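Local coordinates for protein L-isoleucine-4-hydroxylase (Bacillus thuringiensis, PDB 6LNH) that hydroxylates L-isoleucine to (4S)-4-hydroxy-L-isoleucine with iron(II), 2-oxoglutarate and oxygen, and also oxidises several related aliphatic and sulfur-containing amino acids, at residues F26-L40 and I206-K220. Sequence-based numbering, arbitrary orientation.
With HG (mercury (II) ion), chain G.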
# COMPACT_ATOMS: atom_id res chain seq x y z
N PHE C 26 7.97 -15.82 -24.40
CA PHE C 26 7.23 -16.80 -23.62
C PHE C 26 7.78 -18.21 -23.83
O PHE C 26 7.91 -18.98 -22.88
CB PHE C 26 5.74 -16.74 -23.98
CG PHE C 26 4.94 -17.92 -23.49
CD1 PHE C 26 4.72 -18.11 -22.14
CD2 PHE C 26 4.41 -18.83 -24.39
CE1 PHE C 26 3.98 -19.19 -21.69
CE2 PHE C 26 3.67 -19.91 -23.94
CZ PHE C 26 3.45 -20.09 -22.59
N GLU C 27 8.11 -18.55 -25.08
CA GLU C 27 8.59 -19.89 -25.38
C GLU C 27 9.96 -20.17 -24.78
O GLU C 27 10.24 -21.30 -24.35
CB GLU C 27 8.62 -20.09 -26.90
CG GLU C 27 7.23 -20.26 -27.46
CD GLU C 27 7.20 -20.47 -28.95
OE1 GLU C 27 8.14 -20.04 -29.65
OE2 GLU C 27 6.22 -21.09 -29.43
N SER C 28 10.85 -19.17 -24.74
CA SER C 28 12.17 -19.40 -24.17
C SER C 28 12.14 -19.33 -22.65
O SER C 28 12.91 -20.03 -21.98
CB SER C 28 13.18 -18.39 -24.73
OG SER C 28 13.32 -17.27 -23.89
N LYS C 29 11.26 -18.50 -22.08
CA LYS C 29 11.20 -18.32 -20.64
C LYS C 29 10.19 -19.22 -19.95
O LYS C 29 10.39 -19.58 -18.79
CB LYS C 29 10.87 -16.86 -20.31
CG LYS C 29 12.05 -16.03 -19.82
CD LYS C 29 11.72 -14.54 -19.88
CE LYS C 29 10.30 -14.27 -19.38
NZ LYS C 29 10.00 -12.82 -19.25
N GLY C 30 9.10 -19.59 -20.63
CA GLY C 30 8.07 -20.40 -20.01
C GLY C 30 6.96 -19.60 -19.36
O GLY C 30 5.99 -20.19 -18.87
N PHE C 31 7.13 -18.28 -19.32
CA PHE C 31 6.12 -17.37 -18.72
C PHE C 31 6.25 -16.00 -19.38
O PHE C 31 7.29 -15.74 -20.01
CB PHE C 31 6.31 -17.30 -17.20
CG PHE C 31 7.50 -16.49 -16.76
CD1 PHE C 31 8.76 -17.06 -16.69
CD2 PHE C 31 7.36 -15.16 -16.41
CE1 PHE C 31 9.85 -16.32 -16.29
CE2 PHE C 31 8.46 -14.41 -16.01
CZ PHE C 31 9.70 -15.00 -15.95
N LEU C 32 5.23 -15.16 -19.23
CA LEU C 32 5.27 -13.83 -19.87
C LEU C 32 4.28 -12.90 -19.17
O LEU C 32 3.10 -13.26 -19.09
CB LEU C 32 4.91 -14.00 -21.35
CG LEU C 32 5.37 -12.88 -22.28
CD1 LEU C 32 4.18 -12.04 -22.73
CD2 LEU C 32 6.41 -12.00 -21.61
N GLU C 33 4.76 -11.76 -18.68
CA GLU C 33 3.87 -10.76 -18.04
C GLU C 33 3.38 -9.82 -19.15
O GLU C 33 4.20 -9.41 -19.98
CB GLU C 33 4.60 -9.98 -16.95
CG GLU C 33 5.58 -10.82 -16.15
CD GLU C 33 6.63 -10.03 -15.41
OE1 GLU C 33 7.83 -10.35 -15.56
OE2 GLU C 33 6.26 -9.09 -14.68
N ILE C 34 2.08 -9.53 -19.17
CA ILE C 34 1.51 -8.63 -20.21
C ILE C 34 0.81 -7.47 -19.52
O ILE C 34 0.09 -7.71 -18.53
CB ILE C 34 0.54 -9.41 -21.13
CG1 ILE C 34 1.26 -10.52 -21.90
CG2 ILE C 34 -0.19 -8.46 -22.06
CD1 ILE C 34 0.33 -11.49 -22.58
N SER C 35 1.02 -6.25 -20.02
CA SER C 35 0.39 -5.03 -19.44
C SER C 35 -1.08 -4.97 -19.87
O SER C 35 -1.42 -5.60 -20.89
CB SER C 35 1.14 -3.79 -19.83
OG SER C 35 2.52 -3.93 -19.54
N ASN C 36 -1.90 -4.19 -19.16
CA ASN C 36 -3.35 -4.08 -19.47
C ASN C 36 -3.61 -3.09 -20.61
O ASN C 36 -4.77 -3.01 -21.05
CB ASN C 36 -4.16 -3.70 -18.22
CG ASN C 36 -3.55 -2.55 -17.44
OD1 ASN C 36 -2.52 -2.01 -17.83
ND2 ASN C 36 -4.18 -2.18 -16.34
N GLU C 37 -2.57 -2.38 -21.05
CA GLU C 37 -2.70 -1.35 -22.12
C GLU C 37 -3.36 -1.95 -23.36
O GLU C 37 -4.18 -1.26 -23.98
CB GLU C 37 -1.35 -0.73 -22.46
CG GLU C 37 -0.16 -1.50 -21.90
CD GLU C 37 1.18 -1.00 -22.39
OE1 GLU C 37 2.19 -1.19 -21.68
OE2 GLU C 37 1.22 -0.41 -23.49
N ILE C 38 -3.00 -3.19 -23.72
CA ILE C 38 -3.55 -3.84 -24.95
C ILE C 38 -5.06 -4.06 -24.79
O ILE C 38 -5.74 -4.17 -25.83
CB ILE C 38 -2.82 -5.15 -25.26
CG1 ILE C 38 -3.12 -6.22 -24.20
CG2 ILE C 38 -1.32 -4.92 -25.42
CD1 ILE C 38 -2.38 -7.52 -24.42
N PHE C 39 -5.55 -4.12 -23.56
CA PHE C 39 -7.00 -4.35 -23.33
C PHE C 39 -7.70 -3.04 -22.95
O PHE C 39 -8.91 -3.06 -22.68
CB PHE C 39 -7.21 -5.43 -22.26
CG PHE C 39 -6.45 -6.71 -22.51
CD1 PHE C 39 -6.58 -7.39 -23.70
CD2 PHE C 39 -5.59 -7.23 -21.54
CE1 PHE C 39 -5.87 -8.57 -23.93
CE2 PHE C 39 -4.89 -8.40 -21.77
CZ PHE C 39 -5.03 -9.07 -22.96
N LEU C 40 -6.96 -1.93 -22.96
CA LEU C 40 -7.55 -0.61 -22.59
C LEU C 40 -7.20 0.43 -23.66
O LEU C 40 -6.62 1.47 -23.30
CB LEU C 40 -7.02 -0.20 -21.21
CG LEU C 40 -7.52 -1.05 -20.05
CD1 LEU C 40 -6.67 -0.83 -18.81
CD2 LEU C 40 -8.98 -0.76 -19.75
N ILE C 206 6.04 -11.90 -9.37
CA ILE C 206 5.12 -11.00 -10.12
C ILE C 206 3.89 -10.70 -9.25
O ILE C 206 3.25 -11.65 -8.78
CB ILE C 206 4.72 -11.63 -11.47
CG1 ILE C 206 5.95 -11.95 -12.32
CG2 ILE C 206 3.74 -10.74 -12.21
CD1 ILE C 206 5.90 -13.30 -12.98
N SER C 207 3.59 -9.42 -9.06
CA SER C 207 2.41 -9.01 -8.26
C SER C 207 1.40 -8.30 -9.17
O SER C 207 1.69 -7.17 -9.59
CB SER C 207 2.82 -8.12 -7.12
OG SER C 207 1.68 -7.76 -6.35
N LEU C 208 0.29 -8.96 -9.49
CA LEU C 208 -0.75 -8.32 -10.33
C LEU C 208 -1.49 -7.31 -9.45
O LEU C 208 -2.10 -7.73 -8.46
CB LEU C 208 -1.69 -9.40 -10.87
CG LEU C 208 -1.00 -10.52 -11.67
CD1 LEU C 208 -2.02 -11.35 -12.43
CD2 LEU C 208 0.03 -9.94 -12.62
N LYS C 209 -1.39 -6.02 -9.79
CA LYS C 209 -2.02 -4.95 -8.97
C LYS C 209 -3.25 -4.37 -9.68
O LYS C 209 -4.36 -4.61 -9.18
CB LYS C 209 -1.00 -3.86 -8.65
CG LYS C 209 -1.37 -2.95 -7.48
CD LYS C 209 -0.91 -1.52 -7.67
CE LYS C 209 -1.75 -0.52 -6.91
NZ LYS C 209 -0.94 0.62 -6.43
N GLU C 210 -3.07 -3.62 -10.77
CA GLU C 210 -4.27 -3.03 -11.41
C GLU C 210 -5.00 -4.05 -12.28
O GLU C 210 -4.35 -4.98 -12.78
CB GLU C 210 -3.88 -1.81 -12.25
CG GLU C 210 -2.64 -2.03 -13.10
CD GLU C 210 -1.94 -0.75 -13.52
OE1 GLU C 210 -1.16 -0.22 -12.71
OE2 GLU C 210 -2.18 -0.29 -14.65
N PRO C 211 -6.32 -3.88 -12.50
CA PRO C 211 -7.11 -4.78 -13.34
C PRO C 211 -6.59 -4.94 -14.77
O PRO C 211 -6.01 -4.01 -15.31
CB PRO C 211 -8.50 -4.13 -13.35
CG PRO C 211 -8.55 -3.37 -12.05
CD PRO C 211 -7.14 -2.84 -11.89
N LEU C 212 -6.84 -6.13 -15.33
CA LEU C 212 -6.43 -6.60 -16.68
C LEU C 212 -4.92 -6.83 -16.74
O LEU C 212 -4.41 -7.03 -17.85
CB LEU C 212 -6.96 -5.72 -17.82
CG LEU C 212 -8.46 -5.46 -17.79
CD1 LEU C 212 -8.89 -4.58 -18.95
CD2 LEU C 212 -9.23 -6.77 -17.80
N GLU C 213 -4.24 -6.82 -15.58
CA GLU C 213 -2.80 -7.20 -15.61
C GLU C 213 -2.79 -8.69 -15.93
O GLU C 213 -3.63 -9.42 -15.37
CB GLU C 213 -2.08 -6.80 -14.32
CG GLU C 213 -1.51 -5.39 -14.38
CD GLU C 213 -0.53 -5.04 -13.28
OE1 GLU C 213 -0.93 -5.06 -12.11
OE2 GLU C 213 0.63 -4.73 -13.61
N THR C 214 -1.85 -9.14 -16.75
CA THR C 214 -1.95 -10.50 -17.24
C THR C 214 -0.62 -11.24 -17.10
O THR C 214 0.45 -10.66 -17.29
CB THR C 214 -2.41 -10.50 -18.71
OG1 THR C 214 -3.76 -10.02 -18.79
CG2 THR C 214 -2.36 -11.90 -19.32
N LEU C 215 -0.71 -12.53 -16.77
CA LEU C 215 0.43 -13.42 -16.68
C LEU C 215 0.08 -14.71 -17.40
O LEU C 215 -0.97 -15.31 -17.14
CB LEU C 215 0.78 -13.72 -15.22
CG LEU C 215 2.16 -14.31 -14.90
CD1 LEU C 215 2.21 -14.61 -13.42
CD2 LEU C 215 2.45 -15.55 -15.72
N VAL C 216 0.95 -15.13 -18.32
CA VAL C 216 0.75 -16.35 -19.10
C VAL C 216 1.77 -17.40 -18.65
O VAL C 216 2.95 -17.09 -18.47
CB VAL C 216 0.83 -16.06 -20.61
CG1 VAL C 216 0.05 -14.79 -20.93
CG2 VAL C 216 2.25 -15.93 -21.09
N PHE C 217 1.29 -18.62 -18.41
CA PHE C 217 2.13 -19.72 -17.94
C PHE C 217 2.23 -20.82 -18.99
O PHE C 217 1.24 -21.18 -19.63
CB PHE C 217 1.57 -20.37 -16.67
CG PHE C 217 1.34 -19.41 -15.54
CD1 PHE C 217 2.39 -18.72 -14.96
CD2 PHE C 217 0.07 -19.25 -15.02
CE1 PHE C 217 2.17 -17.86 -13.90
CE2 PHE C 217 -0.16 -18.39 -13.96
CZ PHE C 217 0.89 -17.69 -13.40
N GLY C 218 3.44 -21.35 -19.16
CA GLY C 218 3.65 -22.62 -19.82
C GLY C 218 4.05 -23.68 -18.80
O GLY C 218 4.18 -23.42 -17.61
N GLN C 219 4.25 -24.90 -19.31
CA GLN C 219 4.56 -26.03 -18.44
C GLN C 219 6.06 -26.26 -18.31
O GLN C 219 6.47 -27.22 -17.65
CB GLN C 219 3.91 -27.30 -18.99
CG GLN C 219 2.42 -27.44 -18.71
CD GLN C 219 1.80 -28.55 -19.54
OE1 GLN C 219 2.32 -28.92 -20.58
NE2 GLN C 219 0.67 -29.08 -19.07
N LYS C 220 6.88 -25.40 -18.90
CA LYS C 220 8.32 -25.50 -18.79
C LYS C 220 8.83 -25.06 -17.42
O LYS C 220 9.94 -25.43 -17.02
CB LYS C 220 8.95 -24.69 -19.92
CG LYS C 220 10.38 -24.25 -19.74
CD LYS C 220 10.88 -23.63 -21.03
CE LYS C 220 12.21 -22.94 -20.83
NZ LYS C 220 12.76 -22.46 -22.13
HG HG G . -0.14 1.19 -10.72
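L32 pairs with V216 where strand 31-34, the outermost strand of the larger sheet within the chain, runs antiparallel to 214-218 in the double-stranded beta-helix (cupin) fold of 2-oxoglutarate dioxygenases. L32 and V216 bond through both backbone N-H groups. The I34-T214 pair does the same, and I34 N to T214 O is nearly straight (2.7 Å, 178°). G218 N extends the ladder to G30 O.

L32, I34, T214 and V216 share one face of the sheet. Here V216 CG2 packs on L32 CB and F26 CD1, while V216 CG1 meets I34 CD1 at 3.7 Å. The F26 ring turns its edge to G218 N, with CE1 3.4 Å from that atom. Helix 120-134 covers I34 and F39. On the other face, I206 CG1 packs on the carboxylate carbon of E33, I206 CD1 reaches the F31 ring, and F217 stacks on the iron ligand H223.

Past the strand, N36 CB lies against L212, 3.4 Å from L212 O and close to L212 CB. With chi1 at 47°, N36 CG sits between the backbone N and the carbonyl carbon, 3.6 Å from P211 O, and ND2 points at the 210-213 type II turn. N36 OD1 comes nearest to E210 OE2, at 3.6 Å, without bonding. ND2 gives two hydrogen bonds, one to P211 O (2.8 Å) and one to E210 OE2, which fix the amide's rotation. OE2 accepts on its anti lone pair and also bonds S233 of a second subunit. E210 OE1 binds the mercury ion at 2.6 Å, together with C232 SG of that subunit.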